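Local structure of VipE (Legionella pneumophila subsp. pneumophila str. Philadelphia 1, 4QN8) at residues Asp74-Ile77 with Leu78-Leu81; Ala109-Met112 with Ala113-Thr117; Thr82-Met85 with Ile86-Ser89. The protein is an effector of unknown biochemical activity, probably delivered into the host cell, of which this chain forms the N-terminal part. All coordinates share one frame; numbering follows the deposited sequence. Where two conformers were deposited one is given.

Contact 1. Residues Asp74-Ile77 with Leu78-Leu81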
loop_
_atom_site.group_PDB
_atom_site.type_symbol
_atom_site.label_atom_id
_atom_site.label_comp_id
_atom_site.label_asym_id
_atom_site.label_seq_id
_atom_site.Cartn_x
_atom_site.Cartn_y
_atom_site.Cartn_z
ATOM N N ASP A 74 -6.853 1.719 14.020
ATOM C CA ASP A 74 -6.115 1.409 15.236
ATOM C C ASP A 74 -4.757 0.814 14.811
ATOM O O ASP A 74 -4.674 0.135 13.772
ATOM C CB ASP A 74 -6.983 0.445 16.064
ATOM C CG ASP A 74 -6.201 -0.370 17.061
ATOM O OD1 ASP A 74 -5.620 -1.405 16.655
ATOM O OD2 ASP A 74 -6.203 -0.015 18.258
ATOM N N SER A 75 -3.682 1.090 15.554
ATOM C CA SER A 75 -2.344 0.679 15.075
ATOM C C SER A 75 -2.200 -0.832 14.916
ATOM O O SER A 75 -1.577 -1.310 13.960
ATOM C CB SER A 75 -1.215 1.233 15.945
ATOM O OG SER A 75 -1.304 0.803 17.301
ATOM N N GLU A 76 -2.761 -1.585 15.857
ATOM C CA GLU A 76 -2.722 -3.044 15.752
ATOM C C GLU A 76 -3.625 -3.580 14.641
ATOM O O GLU A 76 -3.278 -4.568 14.000
ATOM C CB GLU A 76 -3.018 -3.724 17.096
ATOM C CG GLU A 76 -1.878 -3.619 18.116
ATOM C CD GLU A 76 -0.694 -4.544 17.835
ATOM O OE1 GLU A 76 -0.616 -5.125 16.731
ATOM O OE2 GLU A 76 0.171 -4.685 18.732
ATOM N N ILE A 77 -4.770 -2.935 14.397
ATOM C CA ILE A 77 -5.589 -3.293 13.224
ATOM C C ILE A 77 -4.821 -3.050 11.922
ATOM O O ILE A 77 -4.821 -3.891 11.012
ATOM C CB ILE A 77 -6.947 -2.549 13.182
ATOM C CG1 ILE A 77 -7.848 -2.989 14.344
ATOM C CG2 ILE A 77 -7.661 -2.821 11.858
ATOM C CD1 ILE A 77 -8.577 -4.297 14.097
ATOM N N LEU A 78 -4.159 -1.900 11.832
ATOM C CA LEU A 78 -3.296 -1.608 10.701
ATOM C C LEU A 78 -2.183 -2.642 10.552
ATOM O O LEU A 78 -1.884 -3.076 9.432
ATOM C CB LEU A 78 -2.712 -0.202 10.860
ATOM C CG LEU A 78 -1.537 0.183 9.979
ATOM C CD1 LEU A 78 -1.964 0.319 8.518
ATOM C CD2 LEU A 78 -0.974 1.498 10.524
ATOM N N HIS A 79 -1.583 -3.058 11.660
ATOM C CA HIS A 79 -0.484 -4.027 11.561
ATOM C C HIS A 79 -0.994 -5.353 11.008
ATOM O O HIS A 79 -0.368 -5.977 10.151
ATOM C CB HIS A 79 0.182 -4.257 12.911
ATOM C CG HIS A 79 1.375 -5.146 12.828
ATOM N ND1 HIS A 79 2.597 -4.694 12.376
ATOM C CD2 HIS A 79 1.529 -6.464 13.091
ATOM C CE1 HIS A 79 3.462 -5.699 12.386
ATOM N NE2 HIS A 79 2.837 -6.783 12.809
ATOM N N GLN A 80 -2.152 -5.765 11.509
ATOM C CA GLN A 80 -2.781 -7.035 11.141
ATOM C C GLN A 80 -3.166 -6.991 9.663
ATOM O O GLN A 80 -2.902 -7.937 8.911
ATOM C CB GLN A 80 -4.018 -7.215 12.029
ATOM C CG GLN A 80 -4.704 -8.557 12.039
ATOM C CD GLN A 80 -5.858 -8.567 13.048
ATOM O OE1 GLN A 80 -6.779 -7.746 12.954
ATOM N NE2 GLN A 80 -5.798 -9.475 14.031
ATOM N N LEU A 81 -3.765 -5.886 9.227
ATOM C CA LEU A 81 -4.135 -5.753 7.816
ATOM C C LEU A 81 -2.897 -5.826 6.928
ATOM O O LEU A 81 -2.884 -6.537 5.927
ATOM C CB LEU A 81 -4.890 -4.449 7.539
ATOM C CG LEU A 81 -6.358 -4.367 7.953
ATOM C CD1 LEU A 81 -6.862 -2.939 7.768
ATOM C CD2 LEU A 81 -7.207 -5.346 7.156
#
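The carboxylate of Glu76 and the imidazole of His79 run alongside each other in the same direction, with their planes almost perpendicular at 87°. OE1 of Glu76 comes within 4.0 Å of His79 CB, because the bend of the Glu76 chain at chi2 (-75°) turns this oxygen toward His79. Both belong to the N-capped first turns of helix 75-88. The imidazole has its main partners outside these residues: ND1 is hydrogen-bonded to Glu111, and the ring stacks on His122. At the start of the helix, Asp74 is the N-cap. Its OD1 accepts the bond from Ile77 N at 2.9 Å through the anti lone pair, pointing away from OD2, while its backbone O receives Leu78 N at 2.9 Å. The i to i+4 ladder continues with His79, Gln80 and Leu81 donating to Ser75, Glu76 and Ile77. Leu78 and Leu81 turn to helix 103-114, where both touch Phe107. On another side of the helix, Gln80, its chain extended, brings OE1 to 4.1 Å from Ile77 CD1. One helical turn on from Ile77, branch meets branch at an oblique angle: Ile77 CG2 lies 4.2 Å from Leu81 CD1.

Contact 2. Residues Ala109-Met112 with Ala113-Thr117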
loop_
_atom_site.group_PDB
_atom_site.type_symbol
_atom_site.label_atom_id
_atom_site.label_comp_id
_atom_site.label_asym_id
_atom_site.label_seq_id
_atom_site.Cartn_x
_atom_site.Cartn_y
_atom_site.Cartn_z
ATOM N N ALA A 109 4.326 1.091 3.950
ATOM C CA ALA A 109 4.936 2.420 4.044
ATOM C C ALA A 109 4.222 3.322 5.050
ATOM O O ALA A 109 4.859 4.114 5.742
ATOM C CB ALA A 109 4.977 3.088 2.680
ATOM N N PHE A 110 2.905 3.216 5.118
ATOM C CA PHE A 110 2.139 4.055 6.029
ATOM C C PHE A 110 2.426 3.625 7.456
ATOM O O PHE A 110 2.597 4.458 8.359
ATOM C CB PHE A 110 0.655 3.915 5.718
ATOM C CG PHE A 110 -0.226 4.790 6.550
ATOM C CD1 PHE A 110 -0.484 6.099 6.167
ATOM C CD2 PHE A 110 -0.802 4.303 7.711
ATOM C CE1 PHE A 110 -1.313 6.910 6.930
ATOM C CE2 PHE A 110 -1.641 5.105 8.479
ATOM C CZ PHE A 110 -1.895 6.412 8.087
ATOM N N GLU A 111 2.474 2.317 7.669
ATOM C CA GLU A 111 2.805 1.822 8.994
ATOM C C GLU A 111 4.230 2.201 9.365
ATOM O O GLU A 111 4.502 2.515 10.531
ATOM C CB GLU A 111 2.579 0.306 9.140
ATOM C CG GLU A 111 2.556 -0.118 10.619
ATOM C CD GLU A 111 2.476 -1.622 10.812
ATOM O OE1 GLU A 111 2.173 -2.339 9.830
ATOM O OE2 GLU A 111 2.691 -2.089 11.961
HETATM N N MSE A 112 5.157 2.184 8.405
HETATM C CA MSE A 112 6.523 2.572 8.733
HETATM C C MSE A 112 6.635 4.065 9.006
HETATM O O MSE A 112 7.512 4.505 9.772
HETATM C CB MSE A 112 7.489 2.154 7.630
HETATM C CG MSE A 112 7.559 0.652 7.471
HETATM SE SE MSE A 112 8.572 0.172 5.905
HETATM C CE MSE A 112 10.363 0.525 6.573
ATOM N N ALA A 113 5.746 4.845 8.406
ATOM C CA ALA A 113 5.805 6.293 8.586
ATOM C C ALA A 113 5.393 6.681 9.994
ATOM O O ALA A 113 5.929 7.630 10.577
ATOM C CB ALA A 113 4.920 6.983 7.576
ATOM N N HIS A 114 4.439 5.945 10.547
ATOM C CA HIS A 114 3.806 6.396 11.785
ATOM C C HIS A 114 4.085 5.476 12.952
ATOM O O HIS A 114 4.122 5.914 14.099
ATOM C CB HIS A 114 2.296 6.570 11.570
ATOM C CG HIS A 114 1.965 7.590 10.528
ATOM N ND1 HIS A 114 2.283 8.919 10.667
ATOM C CD2 HIS A 114 1.373 7.473 9.310
ATOM C CE1 HIS A 114 1.902 9.584 9.586
ATOM N NE2 HIS A 114 1.345 8.723 8.752
ATOM N N TYR A 115 4.285 4.195 12.659
ATOM C CA TYR A 115 4.561 3.227 13.711
ATOM C C TYR A 115 5.758 2.362 13.325
ATOM O O TYR A 115 5.620 1.152 13.176
ATOM C CB TYR A 115 3.337 2.346 13.943
ATOM C CG TYR A 115 2.063 3.123 14.184
ATOM C CD1 TYR A 115 1.822 3.738 15.407
ATOM C CD2 TYR A 115 1.119 3.265 13.180
ATOM C CE1 TYR A 115 0.678 4.456 15.619
ATOM C CE2 TYR A 115 -0.055 3.981 13.397
ATOM C CZ TYR A 115 -0.260 4.572 14.608
ATOM O OH TYR A 115 -1.414 5.298 14.847
ATOM N N PRO A 116 6.938 2.979 13.177
ATOM C CA PRO A 116 8.073 2.232 12.608
ATOM C C PRO A 116 8.551 1.034 13.431
ATOM O O PRO A 116 8.978 0.047 12.830
ATOM C CB PRO A 116 9.185 3.286 12.520
ATOM C CG PRO A 116 8.794 4.351 13.471
ATOM C CD PRO A 116 7.289 4.386 13.445
ATOM N N THR A 117 8.498 1.115 14.756
ATOM C CA THR A 117 8.939 -0.004 15.599
ATOM C C THR A 117 8.098 -1.260 15.371
ATOM O O THR A 117 8.625 -2.378 15.297
ATOM C CB THR A 117 8.899 0.352 17.094
ATOM O OG1 THR A 117 9.783 1.451 17.346
ATOM C CG2 THR A 117 9.327 -0.841 17.941
#
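Aromatic packing joins Phe110 to His114, one turn apart at the C-terminal end of helix 103-114. The histidine presents its edge to the phenylalanine in a T-shaped stack, with ring centroids 4.7 Å apart and planes inclined at 65°. His114 CD2 stands over the centre of the Phe110 ring, 3.6 Å from both CE1 and CZ. Phe110 CG is anti to the backbone N (chi1 -177°), which turns the ring along the helix to meet it. Phe110 also makes an edge-to-face pair with Phe153 of helix 135-154.

The backbone bonds change as the helix ends. Ala113 N still donates to Ala109 O at 2.9 Å, and Tyr115 N closes the last turn on Glu111 O at 2.7 Å, while His114 N reaches Phe110 O at 3.2 Å and adds a weak bond to Glu111 O. Tyr115 leaves helical geometry and serves as N-cap of helix 116-119.

Close packing at this corner sets Pro116 CB 3.4 Å from the backbone O of Met112. The extended chain of Glu111 carries its carboxylate out of the contact altogether.

The chemistry thus divides: each carboxylate oxygen of the buried Glu111 is satisfied by an imidazole, His79 at OE2 and His122 at OE1, whereas the His114 stack rests on a ring C-H over an aromatic face.

Contact 3. Residues Thr82-Met85 with Ile86-Ser89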
loop_
_atom_site.group_PDB
_atom_site.type_symbol
_atom_site.label_atom_id
_atom_site.label_comp_id
_atom_site.label_asym_id
_atom_site.label_seq_id
_atom_site.Cartn_x
_atom_site.Cartn_y
_atom_site.Cartn_z
ATOM N N THR A 82 -1.844 -5.115 7.304
ATOM C CA THR A 82 -0.632 -5.119 6.486
ATOM C C THR A 82 -0.022 -6.523 6.382
ATOM O O THR A 82 0.436 -6.945 5.303
ATOM C CB THR A 82 0.378 -4.129 7.064
ATOM O OG1 THR A 82 -0.203 -2.821 7.022
ATOM C CG2 THR A 82 1.680 -4.122 6.250
ATOM N N SER A 83 -0.028 -7.257 7.482
ATOM C CA SER A 83 0.518 -8.615 7.469
ATOM C C SER A 83 -0.291 -9.539 6.567
ATOM O O SER A 83 0.277 -10.359 5.830
ATOM C CB SER A 83 0.554 -9.206 8.882
ATOM O OG SER A 83 1.504 -8.534 9.682
ATOM N N ARG A 84 -1.612 -9.410 6.631
ATOM C CA ARG A 84 -2.476 -10.197 5.769
ATOM C C ARG A 84 -2.238 -9.855 4.314
ATOM O O ARG A 84 -2.193 -10.741 3.462
ATOM C CB ARG A 84 -3.944 -9.968 6.118
ATOM C CG ARG A 84 -4.347 -10.550 7.433
ATOM C CD ARG A 84 -5.795 -10.231 7.687
ATOM N NE ARG A 84 -6.692 -11.019 6.837
ATOM C CZ ARG A 84 -7.952 -10.671 6.589
ATOM N NH1 ARG A 84 -8.439 -9.547 7.103
ATOM N NH2 ARG A 84 -8.721 -11.433 5.820
HETATM N N MSE A 85 -2.074 -8.567 4.018
HETATM C CA MSE A 85 -1.866 -8.160 2.641
HETATM C C MSE A 85 -0.572 -8.744 2.099
HETATM O O MSE A 85 -0.511 -9.163 0.937
HETATM C CB MSE A 85 -1.869 -6.632 2.521
HETATM C CG MSE A 85 -3.239 -6.029 2.797
HETATM SE SE MSE A 85 -3.070 -4.101 2.648
HETATM C CE MSE A 85 -4.907 -3.589 3.009
ATOM N N ILE A 86 0.450 -8.798 2.938
ATOM C CA ILE A 86 1.727 -9.367 2.513
ATOM C C ILE A 86 1.556 -10.873 2.256
ATOM O O ILE A 86 2.052 -11.395 1.251
ATOM C CB ILE A 86 2.863 -9.049 3.529
ATOM C CG1 ILE A 86 3.264 -7.571 3.391
ATOM C CG2 ILE A 86 4.071 -9.951 3.315
ATOM C CD1 ILE A 86 3.869 -6.931 4.635
ATOM N N GLU A 87 0.830 -11.567 3.131
ATOM C CA GLU A 87 0.600 -13.013 2.944
ATOM C C GLU A 87 -0.217 -13.327 1.697
ATOM O O GLU A 87 0.024 -14.342 1.032
ATOM C CB GLU A 87 -0.146 -13.611 4.138
ATOM C CG GLU A 87 0.671 -13.910 5.367
ATOM C CD GLU A 87 -0.223 -14.272 6.534
ATOM O OE1 GLU A 87 -1.289 -13.624 6.678
ATOM O OE2 GLU A 87 0.123 -15.198 7.296
ATOM N N LEU A 88 -1.193 -12.470 1.396
ATOM C CA LEU A 88 -2.194 -12.764 0.361
ATOM C C LEU A 88 -1.956 -12.110 -0.990
ATOM O O LEU A 88 -2.670 -12.418 -1.942
ATOM C CB LEU A 88 -3.581 -12.355 0.835
ATOM C CG LEU A 88 -4.076 -13.120 2.056
ATOM C CD1 LEU A 88 -5.402 -12.519 2.524
ATOM C CD2 LEU A 88 -4.224 -14.625 1.782
ATOM N N SER A 89 -0.988 -11.198 -1.054
ATOM C CA SER A 89 -0.648 -10.487 -2.292
ATOM C C SER A 89 -0.365 -11.486 -3.408
ATOM O O SER A 89 0.254 -12.523 -3.162
ATOM C CB SER A 89 0.580 -9.603 -2.082
ATOM O OG SER A 89 0.257 -8.472 -1.307
#
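The last turns of helix 75-88 run here with regular i to i+4 bonds, Ile86 N to Thr82 O and Glu87 N to Ser83 O both at 3.0 Å and Leu88 N to Arg84 O at 2.9 Å, until Ser89 steps out of helical geometry.

Thr82 and Ile86 carry the closest pairing of apolar side-chain atoms. Thr82 sends its methyl CG2 out anti to the backbone N (chi1 of OG1 -62°), to 3.9 Å from Ile86 CD1, and its hydroxyl OG1 back to Leu78 O. Ile86 CD1 also sits 3.5 Å from Thr82 O, and the Ile86 side chain touches Arg127 and Val128 of helix 126-131 as well. Leu88 CG covers the carbonyl of the preceding turn, 3.3 Å from Arg84 O.

Arg84 and Glu87 are neighbours of opposite charge without a salt bridge: Arg84 NE and Glu87 OE1 are 6.0 Å apart. The guanidinium NH2 is held by Asn26 OD1 and by the backbone O of Ile24, which ties this helix to the region around helix 26-32. The selenomethionine side chain of Met85, extended beyond CG, touches Phe107 of helix 103-114 and Leu29 of helix 26-32.

At the helix end, Met85 O receives a weak bond from the Ser89 amide and probably the Ser89 hydroxyl too, though the very short modelled length of the latter is doubtful. The chemistry implies that the arginine draws its hold from two neutral oxygens of another part of the chain, not from the carboxylate of Glu87.

In the fold
Contacts 1 and 3 adjoin along helix 75-88, with centres 12 Å apart, and contact 2 spans the end of helix 103-114, the next helix in the chain, and the start of helix 116-119. Contacts 1 and 2, 11 Å apart between centres, meet most closely where His79 ND1 lies 2.6 Å from Glu111 OE2; Leu78 CD2 packs 3.8 Å from Tyr115 CD2. Contact 3 is more distant from contact 2, about 16 Å between centres, and touches it through Thr82 OG1, 3.7 Å from Glu111 OE1. No active site can be placed here; beta-mercaptoethanol, probably from the crystallisation liquor, lies about 3 Å from the Pro116 side chain and about 5 Å from that of Ser75.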